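Local coordinates for protein CDP-glucose 4,6-dehydratase (Salmonella enterica subsp. enterica serovar Typhi, PDB 1WVG) that catalyses the NAD(+)-dependent dehydration of CDP-D-glucose to CDP-4-dehydro-6-deoxy-D-glucose, an early step toward CDP-3,6-dideoxy-D-mannose for the O-antigen of lipopolysaccharide, at residues A[35-40]-A[73-78]; A[65-70]-A[103-108]; A[235-240]-A[351-356]; A[326-331]-A[347-352]. All coordinates share one frame; numbering follows the deposited sequence.

Contact 1 of 4, residues A[35-40]-A[73-78]. With APR (adenosine-5-diphosphoribose), chain C.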
# COMPACT_ATOMS: atom_id res chain seq x y z
N ILE A 35 -24.81 35.85 6.11
CA ILE A 35 -26.17 35.54 6.52
C ILE A 35 -26.31 34.04 6.75
O ILE A 35 -26.47 33.25 5.82
CB ILE A 35 -27.24 36.06 5.58
CG1 ILE A 35 -27.10 37.57 5.33
CG2 ILE A 35 -28.59 35.76 6.19
CD1 ILE A 35 -27.96 37.97 4.14
N VAL A 36 -26.26 33.66 8.03
CA VAL A 36 -26.31 32.27 8.46
C VAL A 36 -27.63 31.77 8.97
O VAL A 36 -28.30 32.44 9.76
CB VAL A 36 -25.28 32.08 9.56
CG1 VAL A 36 -25.10 30.60 9.93
CG2 VAL A 36 -23.97 32.75 9.17
N LYS A 37 -27.97 30.55 8.51
CA LYS A 37 -29.18 29.83 8.91
C LYS A 37 -28.67 28.50 9.44
O LYS A 37 -27.95 27.81 8.76
CB LYS A 37 -30.21 29.70 7.80
CG LYS A 37 -31.37 28.76 8.14
CD LYS A 37 -32.55 28.83 7.16
CE LYS A 37 -33.70 27.90 7.55
NZ LYS A 37 -34.82 27.81 6.61
N GLY A 38 -28.98 28.17 10.68
CA GLY A 38 -28.51 26.94 11.26
C GLY A 38 -29.63 25.92 11.28
O GLY A 38 -30.80 26.26 11.25
N TYR A 39 -29.26 24.65 11.35
CA TYR A 39 -30.24 23.58 11.41
C TYR A 39 -29.59 22.50 12.23
O TYR A 39 -28.58 21.95 11.82
CB TYR A 39 -30.64 23.07 10.00
CG TYR A 39 -31.63 21.91 9.93
CD1 TYR A 39 -32.89 22.05 9.32
CD2 TYR A 39 -31.31 20.62 10.39
CE1 TYR A 39 -33.79 20.99 9.22
CE2 TYR A 39 -32.19 19.54 10.26
CZ TYR A 39 -33.45 19.72 9.69
OH TYR A 39 -34.34 18.66 9.57
N ALA A 40 -30.16 22.28 13.41
CA ALA A 40 -29.65 21.30 14.35
C ALA A 40 -30.70 20.99 15.41
O ALA A 40 -31.85 21.43 15.36
CB ALA A 40 -28.45 21.94 15.05
N ARG A 73 -34.53 19.34 3.53
CA ARG A 73 -34.60 19.83 2.15
C ARG A 73 -35.28 21.21 2.06
O ARG A 73 -34.78 22.18 1.45
CB ARG A 73 -35.28 18.77 1.26
CG ARG A 73 -35.05 19.08 -0.22
CD ARG A 73 -36.20 18.64 -1.11
NE ARG A 73 -37.24 18.01 -0.32
CZ ARG A 73 -37.83 16.88 -0.69
NH1 ARG A 73 -37.49 16.23 -1.81
NH2 ARG A 73 -38.76 16.37 0.11
N SER A 74 -36.46 21.27 2.70
CA SER A 74 -37.30 22.46 2.75
C SER A 74 -36.59 23.66 3.31
O SER A 74 -36.57 24.77 2.74
CB SER A 74 -38.59 22.18 3.51
OG SER A 74 -39.42 21.37 2.71
N SER A 75 -35.99 23.41 4.47
CA SER A 75 -35.23 24.43 5.18
C SER A 75 -34.22 25.02 4.20
O SER A 75 -34.10 26.23 3.99
CB SER A 75 -34.57 23.76 6.37
OG SER A 75 -34.13 24.69 7.33
N ILE A 76 -33.46 24.14 3.57
CA ILE A 76 -32.48 24.59 2.62
C ILE A 76 -33.13 25.37 1.47
O ILE A 76 -32.73 26.49 1.08
CB ILE A 76 -31.68 23.36 2.10
CG1 ILE A 76 -30.98 22.57 3.23
CG2 ILE A 76 -30.66 23.88 1.09
CD1 ILE A 76 -29.91 21.54 2.80
N ALA A 77 -34.14 24.73 0.89
CA ALA A 77 -34.90 25.28 -0.25
C ALA A 77 -35.39 26.72 -0.06
O ALA A 77 -35.25 27.58 -0.92
CB ALA A 77 -36.09 24.36 -0.53
N GLU A 78 -35.96 26.96 1.11
CA GLU A 78 -36.51 28.25 1.42
C GLU A 78 -35.51 29.35 1.62
O GLU A 78 -35.88 30.53 1.51
CB GLU A 78 -37.43 28.17 2.64
CG GLU A 78 -37.01 29.17 3.72
CD GLU A 78 -37.60 28.89 5.07
OE1 GLU A 78 -37.67 27.77 5.58
OE2 GLU A 78 -38.03 29.99 5.65
N1 APR C . -30.01 16.47 13.65
C2 APR C . -29.51 17.73 13.64
N3 APR C . -28.50 18.20 14.31
C4 APR C . -27.90 17.25 15.05
C5 APR C . -28.25 15.94 15.16
C6 APR C . -29.39 15.53 14.42
N6 APR C . -29.90 14.28 14.34
N7 APR C . -27.38 15.27 16.01
C8 APR C . -26.53 16.20 16.41
N9 APR C . -26.80 17.42 15.86
C1' APR C . -26.13 18.69 16.06
C2' APR C . -26.22 19.14 17.49
O2' APR C . -27.53 19.65 17.76
C3' APR C . -25.14 20.22 17.47
O3' APR C . -25.49 21.47 16.87
O4' APR C . -24.76 18.50 15.87
C4' APR C . -24.06 19.48 16.64
C5' APR C . -23.07 18.69 17.44
O5' APR C . -22.25 19.63 18.17
PA APR C . -21.31 19.17 19.42
O1A APR C . -21.87 17.97 20.16
O2A APR C . -20.87 20.45 20.18
O3A APR C . -20.05 18.63 18.66
PB APR C . -18.88 19.49 17.94
O1B APR C . -17.64 19.32 18.79
O2B APR C . -19.34 20.89 17.57
O5D APR C . -18.80 18.72 16.55
C5D APR C . -19.15 19.44 15.36
O4D APR C . -17.34 18.45 13.98
O1D APR C . -15.75 17.05 14.97
C1D APR C . -16.94 17.12 14.14
O2D APR C . -18.24 15.07 14.52
C2D APR C . -18.09 16.46 14.87
O3D APR C . -19.55 16.57 12.99
C3D APR C . -19.30 17.16 14.27
C4D APR C . -18.78 18.58 14.17

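Contact 2 of 4, residues A[65-70]-A[103-108]. With APR (adenosine-5-diphosphoribose), chain C.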
# COMPACT_ATOMS: atom_id res chain seq x y z
N ASP A 65 -34.20 17.90 12.83
CA ASP A 65 -33.43 16.70 12.75
C ASP A 65 -32.90 16.41 11.38
O ASP A 65 -33.65 16.41 10.37
CB ASP A 65 -34.23 15.50 13.18
CG ASP A 65 -33.29 14.41 13.50
OD1 ASP A 65 -32.38 14.02 12.76
OD2 ASP A 65 -33.55 13.95 14.68
N ILE A 66 -31.59 16.15 11.37
CA ILE A 66 -30.94 15.85 10.11
C ILE A 66 -31.49 14.60 9.42
O ILE A 66 -31.39 14.38 8.21
CB ILE A 66 -29.43 15.82 10.29
CG1 ILE A 66 -28.79 16.04 8.92
CG2 ILE A 66 -29.01 14.49 10.90
CD1 ILE A 66 -28.88 17.51 8.52
N ARG A 67 -32.08 13.75 10.22
CA ARG A 67 -32.65 12.54 9.68
C ARG A 67 -34.00 12.76 9.01
O ARG A 67 -34.57 11.85 8.41
CB ARG A 67 -32.72 11.49 10.77
CG ARG A 67 -31.32 11.13 11.24
CD ARG A 67 -31.36 10.32 12.52
NE ARG A 67 -31.61 11.17 13.66
CZ ARG A 67 -31.78 10.75 14.91
NH1 ARG A 67 -31.72 9.46 15.25
NH2 ARG A 67 -32.02 11.66 15.87
N ASP A 68 -34.54 13.97 9.10
CA ASP A 68 -35.81 14.22 8.46
C ASP A 68 -35.50 14.90 7.16
O ASP A 68 -35.33 16.13 7.11
CB ASP A 68 -36.66 15.12 9.41
CG ASP A 68 -37.00 14.51 10.76
OD1 ASP A 68 -37.12 13.30 10.93
OD2 ASP A 68 -37.16 15.40 11.72
N PHE A 69 -35.38 14.07 6.12
CA PHE A 69 -35.00 14.58 4.79
C PHE A 69 -35.81 15.75 4.27
O PHE A 69 -35.28 16.79 3.87
CB PHE A 69 -34.88 13.51 3.68
CG PHE A 69 -34.47 14.08 2.32
CD1 PHE A 69 -33.25 14.75 2.14
CD2 PHE A 69 -35.28 13.93 1.20
CE1 PHE A 69 -32.85 15.26 0.91
CE2 PHE A 69 -34.90 14.43 -0.05
CZ PHE A 69 -33.68 15.10 -0.20
N GLU A 70 -37.09 15.48 4.21
CA GLU A 70 -38.08 16.39 3.74
C GLU A 70 -37.99 17.73 4.47
O GLU A 70 -37.88 18.79 3.84
CB GLU A 70 -39.44 15.66 3.84
CG GLU A 70 -39.35 14.15 3.42
CD GLU A 70 -39.35 13.12 4.54
OE1 GLU A 70 -38.66 13.20 5.55
OE2 GLU A 70 -40.14 12.08 4.29
N THR A 103 -26.01 6.74 16.06
CA THR A 103 -24.77 7.30 15.57
C THR A 103 -24.67 7.19 14.04
O THR A 103 -24.41 8.15 13.33
CB THR A 103 -23.56 6.69 16.27
OG1 THR A 103 -23.61 6.97 17.65
CG2 THR A 103 -22.27 7.26 15.69
N TYR A 104 -24.95 6.01 13.54
CA TYR A 104 -24.91 5.80 12.12
C TYR A 104 -25.98 6.55 11.35
O TYR A 104 -25.72 7.16 10.29
CB TYR A 104 -25.00 4.30 11.83
CG TYR A 104 -23.67 3.58 11.92
CD1 TYR A 104 -23.40 2.77 13.03
CD2 TYR A 104 -22.71 3.66 10.90
CE1 TYR A 104 -22.19 2.07 13.12
CE2 TYR A 104 -21.51 2.95 10.97
CZ TYR A 104 -21.25 2.16 12.09
OH TYR A 104 -20.08 1.45 12.19
N SER A 105 -27.21 6.50 11.87
CA SER A 105 -28.29 7.22 11.19
C SER A 105 -27.97 8.71 11.13
O SER A 105 -28.12 9.38 10.09
CB SER A 105 -29.68 7.03 11.82
OG SER A 105 -29.64 7.45 13.18
N THR A 106 -27.54 9.24 12.28
CA THR A 106 -27.22 10.64 12.28
C THR A 106 -26.09 11.00 11.32
O THR A 106 -26.20 11.88 10.46
CB THR A 106 -26.87 11.19 13.68
OG1 THR A 106 -27.97 11.01 14.53
CG2 THR A 106 -26.56 12.70 13.61
N ASN A 107 -24.95 10.35 11.53
CA ASN A 107 -23.75 10.66 10.79
C ASN A 107 -23.78 10.26 9.34
O ASN A 107 -23.39 11.01 8.44
CB ASN A 107 -22.51 10.14 11.54
CG ASN A 107 -22.45 10.78 12.93
OD1 ASN A 107 -23.18 11.74 13.24
ND2 ASN A 107 -21.55 10.27 13.77
N VAL A 108 -24.24 9.06 9.10
CA VAL A 108 -24.29 8.59 7.74
C VAL A 108 -25.47 9.13 6.90
O VAL A 108 -25.27 9.87 5.92
CB VAL A 108 -24.18 7.07 7.73
CG1 VAL A 108 -24.05 6.62 6.29
CG2 VAL A 108 -22.98 6.63 8.58
N1 APR C . -30.01 16.47 13.65
C2 APR C . -29.51 17.73 13.64
N3 APR C . -28.50 18.20 14.31
C4 APR C . -27.90 17.25 15.05
C5 APR C . -28.25 15.94 15.16
C6 APR C . -29.39 15.53 14.42
N6 APR C . -29.90 14.28 14.34
N7 APR C . -27.38 15.27 16.01
C8 APR C . -26.53 16.20 16.41
N9 APR C . -26.80 17.42 15.86
C1' APR C . -26.13 18.69 16.06
C2' APR C . -26.22 19.14 17.49
O2' APR C . -27.53 19.65 17.76
C3' APR C . -25.14 20.22 17.47
O3' APR C . -25.49 21.47 16.87
O4' APR C . -24.76 18.50 15.87
C4' APR C . -24.06 19.48 16.64
C5' APR C . -23.07 18.69 17.44
O5' APR C . -22.25 19.63 18.17
PA APR C . -21.31 19.17 19.42
O1A APR C . -21.87 17.97 20.16
O2A APR C . -20.87 20.45 20.18
O3A APR C . -20.05 18.63 18.66
PB APR C . -18.88 19.49 17.94
O1B APR C . -17.64 19.32 18.79
O2B APR C . -19.34 20.89 17.57
O5D APR C . -18.80 18.72 16.55
C5D APR C . -19.15 19.44 15.36
O4D APR C . -17.34 18.45 13.98
O1D APR C . -15.75 17.05 14.97
C1D APR C . -16.94 17.12 14.14
O2D APR C . -18.24 15.07 14.52
C2D APR C . -18.09 16.46 14.87
O3D APR C . -19.55 16.57 12.99
C3D APR C . -19.30 17.16 14.27
C4D APR C . -18.78 18.58 14.17
O HOH W 1 -32.63 6.53 14.54

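Contact 3 of 4, residues A[235-240]-A[351-356]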
# COMPACT_ATOMS: atom_id res chain seq x y z
N VAL A 235 -9.91 25.34 18.62
CA VAL A 235 -11.09 25.20 17.80
C VAL A 235 -11.07 26.12 16.59
O VAL A 235 -11.60 25.79 15.54
CB VAL A 235 -12.37 25.37 18.68
CG1 VAL A 235 -12.43 26.75 19.34
CG2 VAL A 235 -13.65 25.06 17.91
N LEU A 236 -10.48 27.31 16.72
CA LEU A 236 -10.46 28.27 15.60
C LEU A 236 -9.57 27.85 14.43
O LEU A 236 -9.73 28.31 13.30
CB LEU A 236 -10.11 29.72 16.02
CG LEU A 236 -11.12 30.33 16.98
CD1 LEU A 236 -10.65 31.71 17.43
CD2 LEU A 236 -12.44 30.48 16.23
N GLU A 237 -8.61 26.97 14.71
CA GLU A 237 -7.71 26.50 13.67
C GLU A 237 -8.34 25.79 12.48
O GLU A 237 -8.17 26.22 11.33
CB GLU A 237 -6.57 25.69 14.30
CG GLU A 237 -5.93 26.51 15.43
CD GLU A 237 -4.63 27.15 15.02
OE1 GLU A 237 -4.49 27.76 13.97
OE2 GLU A 237 -3.67 26.94 15.88
N PRO A 238 -9.07 24.69 12.72
CA PRO A 238 -9.68 23.98 11.62
C PRO A 238 -10.76 24.85 11.02
O PRO A 238 -10.93 24.86 9.81
CB PRO A 238 -10.30 22.72 12.21
CG PRO A 238 -10.38 22.92 13.72
CD PRO A 238 -9.49 24.11 14.03
N LEU A 239 -11.48 25.61 11.88
CA LEU A 239 -12.51 26.51 11.37
C LEU A 239 -11.96 27.38 10.25
O LEU A 239 -12.59 27.58 9.22
CB LEU A 239 -13.09 27.40 12.48
CG LEU A 239 -14.05 26.58 13.35
CD1 LEU A 239 -14.91 27.47 14.25
CD2 LEU A 239 -14.89 25.72 12.44
N SER A 240 -10.79 27.95 10.49
CA SER A 240 -10.09 28.81 9.50
C SER A 240 -9.88 28.02 8.23
O SER A 240 -10.08 28.52 7.12
CB SER A 240 -8.77 29.42 10.00
OG SER A 240 -7.74 28.47 10.18
N SER A 351 -10.96 37.75 16.86
CA SER A 351 -10.16 38.86 16.40
C SER A 351 -8.66 38.64 16.58
O SER A 351 -7.82 38.95 15.75
CB SER A 351 -10.58 40.12 17.13
OG SER A 351 -9.45 40.62 17.83
N ASP A 352 -8.31 38.13 17.74
CA ASP A 352 -6.92 37.88 18.04
C ASP A 352 -6.39 36.87 17.05
O ASP A 352 -5.25 36.94 16.62
CB ASP A 352 -6.82 37.20 19.43
CG ASP A 352 -6.94 38.12 20.61
OD1 ASP A 352 -6.94 39.33 20.48
OD2 ASP A 352 -7.04 37.49 21.79
N TYR A 353 -7.21 35.88 16.75
CA TYR A 353 -6.78 34.86 15.84
C TYR A 353 -6.60 35.47 14.49
O TYR A 353 -5.62 35.19 13.81
CB TYR A 353 -7.73 33.64 15.73
CG TYR A 353 -7.20 32.47 14.90
CD1 TYR A 353 -6.48 31.43 15.47
CD2 TYR A 353 -7.48 32.38 13.53
CE1 TYR A 353 -6.04 30.34 14.71
CE2 TYR A 353 -7.01 31.34 12.74
CZ TYR A 353 -6.28 30.31 13.34
OH TYR A 353 -5.85 29.25 12.58
N MET A 354 -7.56 36.28 14.12
CA MET A 354 -7.45 36.91 12.82
C MET A 354 -6.20 37.78 12.74
O MET A 354 -5.68 38.09 11.68
CB MET A 354 -8.68 37.76 12.51
CG MET A 354 -9.90 36.88 12.41
SD MET A 354 -10.49 36.77 10.70
CE MET A 354 -12.21 37.25 10.98
N SER A 355 -5.72 38.18 13.90
CA SER A 355 -4.53 39.00 13.94
C SER A 355 -3.27 38.12 13.92
O SER A 355 -2.27 38.51 13.32
CB SER A 355 -4.54 39.99 15.09
OG SER A 355 -5.89 40.33 15.37
N ALA A 356 -3.34 36.93 14.57
CA ALA A 356 -2.26 35.94 14.69
C ALA A 356 -1.71 35.55 13.32
O ALA A 356 -0.50 35.64 13.07
CB ALA A 356 -2.74 34.72 15.47

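Contact 4 of 4, residues A[326-331]-A[347-352]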
# COMPACT_ATOMS: atom_id res chain seq x y z
N LEU A 326 -3.71 26.27 25.27
CA LEU A 326 -4.11 25.92 26.63
C LEU A 326 -4.27 27.15 27.51
O LEU A 326 -5.18 27.30 28.33
CB LEU A 326 -3.08 24.95 27.21
CG LEU A 326 -3.20 23.58 26.58
CD1 LEU A 326 -2.25 22.63 27.29
CD2 LEU A 326 -4.64 23.05 26.68
N SER A 327 -3.38 28.08 27.30
CA SER A 327 -3.46 29.27 28.09
C SER A 327 -4.76 30.04 27.86
O SER A 327 -5.43 30.47 28.79
CB SER A 327 -2.25 30.12 27.83
OG SER A 327 -2.53 31.38 28.40
N ARG A 328 -5.11 30.17 26.59
CA ARG A 328 -6.32 30.86 26.18
C ARG A 328 -7.57 30.16 26.65
O ARG A 328 -8.53 30.84 26.98
CB ARG A 328 -6.39 31.01 24.67
CG ARG A 328 -5.54 32.16 24.18
CD ARG A 328 -5.33 32.13 22.66
NE ARG A 328 -4.64 33.31 22.12
CZ ARG A 328 -5.14 34.57 22.05
NH1 ARG A 328 -6.36 34.88 22.48
NH2 ARG A 328 -4.41 35.54 21.52
N ILE A 329 -7.58 28.83 26.68
CA ILE A 329 -8.77 28.11 27.16
C ILE A 329 -9.07 28.43 28.62
O ILE A 329 -10.22 28.54 29.06
CB ILE A 329 -8.55 26.61 27.08
CG1 ILE A 329 -8.58 26.22 25.62
CG2 ILE A 329 -9.61 25.77 27.78
CD1 ILE A 329 -8.31 24.72 25.48
N VAL A 330 -7.96 28.53 29.37
CA VAL A 330 -7.99 28.81 30.79
C VAL A 330 -8.54 30.19 31.08
O VAL A 330 -9.42 30.42 31.88
CB VAL A 330 -6.58 28.75 31.32
CG1 VAL A 330 -6.52 29.66 32.55
CG2 VAL A 330 -6.24 27.30 31.66
N LYS A 331 -7.97 31.13 30.38
CA LYS A 331 -8.40 32.47 30.51
C LYS A 331 -9.86 32.54 30.22
O LYS A 331 -10.60 33.14 30.98
CB LYS A 331 -7.66 33.34 29.52
CG LYS A 331 -6.39 33.85 30.18
CD LYS A 331 -5.47 34.67 29.30
CE LYS A 331 -4.05 34.64 29.84
NZ LYS A 331 -3.05 35.23 28.90
N LYS A 347 -15.75 37.11 20.91
CA LYS A 347 -15.41 37.97 19.77
C LYS A 347 -13.95 38.35 19.79
O LYS A 347 -13.28 38.47 18.76
CB LYS A 347 -16.26 39.24 19.71
CG LYS A 347 -17.73 39.00 19.35
CD LYS A 347 -18.40 40.17 18.64
CE LYS A 347 -19.83 40.45 19.09
NZ LYS A 347 -20.61 41.29 18.16
N ARG A 348 -13.44 38.55 21.00
CA ARG A 348 -12.05 38.90 21.09
C ARG A 348 -11.10 37.78 20.61
O ARG A 348 -10.06 38.01 19.98
CB ARG A 348 -11.69 39.36 22.50
CG ARG A 348 -10.62 40.44 22.45
CD ARG A 348 -10.03 40.85 23.79
NE ARG A 348 -8.60 41.16 23.67
CZ ARG A 348 -7.69 41.05 24.64
NH1 ARG A 348 -7.99 40.66 25.90
NH2 ARG A 348 -6.43 41.36 24.35
N GLU A 349 -11.43 36.55 20.94
CA GLU A 349 -10.54 35.48 20.49
C GLU A 349 -10.43 35.36 18.99
O GLU A 349 -9.32 35.18 18.50
CB GLU A 349 -10.79 34.11 21.11
CG GLU A 349 -10.40 34.15 22.59
CD GLU A 349 -9.50 33.03 22.92
OE1 GLU A 349 -9.80 31.86 22.70
OE2 GLU A 349 -8.36 33.46 23.43
N ILE A 350 -11.60 35.47 18.31
CA ILE A 350 -11.71 35.43 16.85
C ILE A 350 -10.83 36.56 16.28
O ILE A 350 -10.00 36.38 15.40
CB ILE A 350 -13.18 35.51 16.39
CG1 ILE A 350 -14.04 34.34 16.87
CG2 ILE A 350 -13.35 35.71 14.89
CD1 ILE A 350 -15.42 34.28 16.20
N SER A 351 -10.96 37.75 16.86
CA SER A 351 -10.16 38.86 16.40
C SER A 351 -8.66 38.64 16.58
O SER A 351 -7.82 38.95 15.75
CB SER A 351 -10.58 40.12 17.13
OG SER A 351 -9.45 40.62 17.83
N ASP A 352 -8.31 38.13 17.74
CA ASP A 352 -6.92 37.88 18.04
C ASP A 352 -6.39 36.87 17.05
O ASP A 352 -5.25 36.94 16.62
CB ASP A 352 -6.82 37.20 19.43
CG ASP A 352 -6.94 38.12 20.61
OD1 ASP A 352 -6.94 39.33 20.48
OD2 ASP A 352 -7.04 37.49 21.79
O HOH W 2 -8.64 33.47 26.06

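Contact 1 of 4, residues A[35-40]-A[73-78]
A polar strand-to-helix contact, centred on Lys-37 and Ser-75, sets strand 35-40 of the parallel sheet against helix 69-79. The segment axes run antiparallel, at 176° and 10.1 Å. Lys-37 leaves the strand with CG anti to its backbone N (chi1 171°) and stays extended to the tip, so its ammonium reaches the helix backbone. There Lys-37 NZ gives a hydrogen bond to Ser-75 O at 3.1 Å, tilted 29° from the carbonyl plane, and a weak one to Ser-75 OG. The salt bridge from Lys-37 NZ to Glu-78 OE1, 3.0 Å long, comes from a side chain crossing the lysine at about a right angle; Glu-78 is exposed and poorly ordered, so this grip is probably looser. Two residues on, Tyr-39 meets the same serine with its ring edge, CD1 lying 3.5 Å from Ser-75 OG close to the ring plane. Tyr-39 OH hydrogen-bonds Asp-65 O in the loop leading into this helix, while the ring lies nearly parallel to that of His-62. At the strand's C-terminal end, Ala-40 CA comes within 3.3 Å of N3 of the bound adenosine-5-diphosphoribose, as expected of the second strand of a Rossmann fold, whose end borders the adenosine site.

Contact 2 of 4, residues A[65-70]-A[103-108]
Arg-67 lays its side chain against helix 100-121, overlapping Ser-105 and Thr-106. Arg-67 CD sits 3.4 Å from Ser-105 OG, and Thr-106 OG1 stands over one face of the guanidinium, toward the rim, 3.7 Å from Arg-67 NE. The two hydroxyls hydrogen-bond Ile-101 O and Lys-102 O of their own helix and meet the arginine by packing, apart from a water that weakly links Arg-67 NH1 to Ser-105 OG. A bend at chi3 (-78°) turns the guanidinium back to clasp Asp-65 side-on, with Arg-67 NE 3.1 Å from OD1 and Arg-67 NH2 3.0 Å from OD2. Asp-65 OD1 also accepts from Arg-67 N at 2.6 Å, closing an Asx turn within the type I turn 65-68. These three bonds hold the carboxylate for the adenine of the bound adenosine-5-diphosphoribose, whose N6 donates to Asp-65 OD1, nearly straight, at 3.0 Å. Beside it, Ile-66 N donates to adenine N1 at 2.8 Å, and Ile-66 CG2 packs on the methyl of Thr-106, which also lies by the N6 and N7 edge of the base. An aspartate carboxylate on N6 and a backbone N-H on N1 are the adenine-recognition pattern of Rossmann-fold extended short-chain dehydrogenases.

Contact 3 of 4, residues A[235-240]-A[351-356]
Helix segments 236-240 and 351-355 cross at -63° with their axes 11.5 Å apart, a separation bridged largely by the side chain of Tyr-353. Its CG is anti to the backbone N, which sends the ring straight across to the first turn of helix 236-251. Leu-236 covers one face: its CB lies 4.2 Å from the ring centroid and 17° off the ring normal, a CH-pi contact, while its CD1 reaches back along the tyrosine to pack 3.9 Å from Tyr-353 CB, so the leucine and tyrosine lie alongside, pointing opposite ways. Glu-237 comes from the edge, its chain bent at chi2 so that the carboxylate, turned 83° from the ring plane, lies beside CE1 and the phenol. Tyr-353 OH donates to Glu-237 OE1; the modelled separation of 2.4 Å is very short, and its exact value is doubtful. The carboxylate is buried but well supplied with donors, since Arg-319 N also reaches OE1 and Trp-320 N reaches OE2. Ser-240 closes in from the CE2 side, its CB 3.8 Å from Tyr-353 CE2. Ser-240 OG donates to Glu-237 O, one turn back, at 2.6 Å and accepts from Trp-316 NE1. Around this joint, Trp-320 meets the tyrosine ring edge-to-face, Trp-28 of helix 20-31 touches both Leu-236 and Met-354, and Pro-238 packs on strand 187-197, so that the last helix of the modelled chain is joined through helix 236-251 to the Rossmann sheet.

Contact 4 of 4, residues A[326-331]-A[347-352]
Glu-349 is the first residue of 347-352 to touch helix 322-337, and it does so through a single oxygen. Its chain bends at chi2 (-129°) and runs beside Arg-328, head to tail, which lays Glu-349 OE2 alongside the stem, 3.2 Å from Arg-328 CG and 2.6 Å from Arg-328 NH1. That salt bridge lies in the guanidinium plane but meets the carboxylate from above its own plane, 42° out. OE2 also takes a hydrogen from a water that donates to Arg-328 O as well, while OE1 accepts from His-234. One turn on, Asp-352 comes to the same nitrogen obliquely: its OD2 accepts from Arg-328 NH1 at 2.8 Å through the anti lone pair, with an N-H...O angle of 162°, and weakly from NH2. Both acids sit at the guanidinium edge, sharing NH1. Arg-328 NE turns to Glu-324 within its own helix, and Trp-320 adds a cation-pi contact. The result is a salt-bridge network in which one cation serves three carboxylates, two spaced a helical turn apart on helix 342-355; such surroundings should favour the ionised form of the acids and restrict guanidinium rotation, holding the two C-terminal helices together by charge.

Overall arrangement
From the N terminus, contact 1 runs from the second sheet strand to helix 69-79, and contact 2 starts between its two segments, at 65-70, and ends on helix 100-121. The two loops therefore cross, share helix 69-79 and meet directly between Tyr-39 and the 65-70 loop; both border the bound adenosine-5-diphosphoribose. Contacts 3 and 4 come after both. Contact 3 closes a loop of 110 residues from helix 236-251 to helix 342-355; contact 4 opens within that loop and ends on the same stretch, the two sharing Ser-351 and Asp-352. Leu-236 also packs on Glu-349 and Ile-350, joining them. Contacts 2 and 3 lie on opposite sides of the chain's centre, about 30 Å between centres.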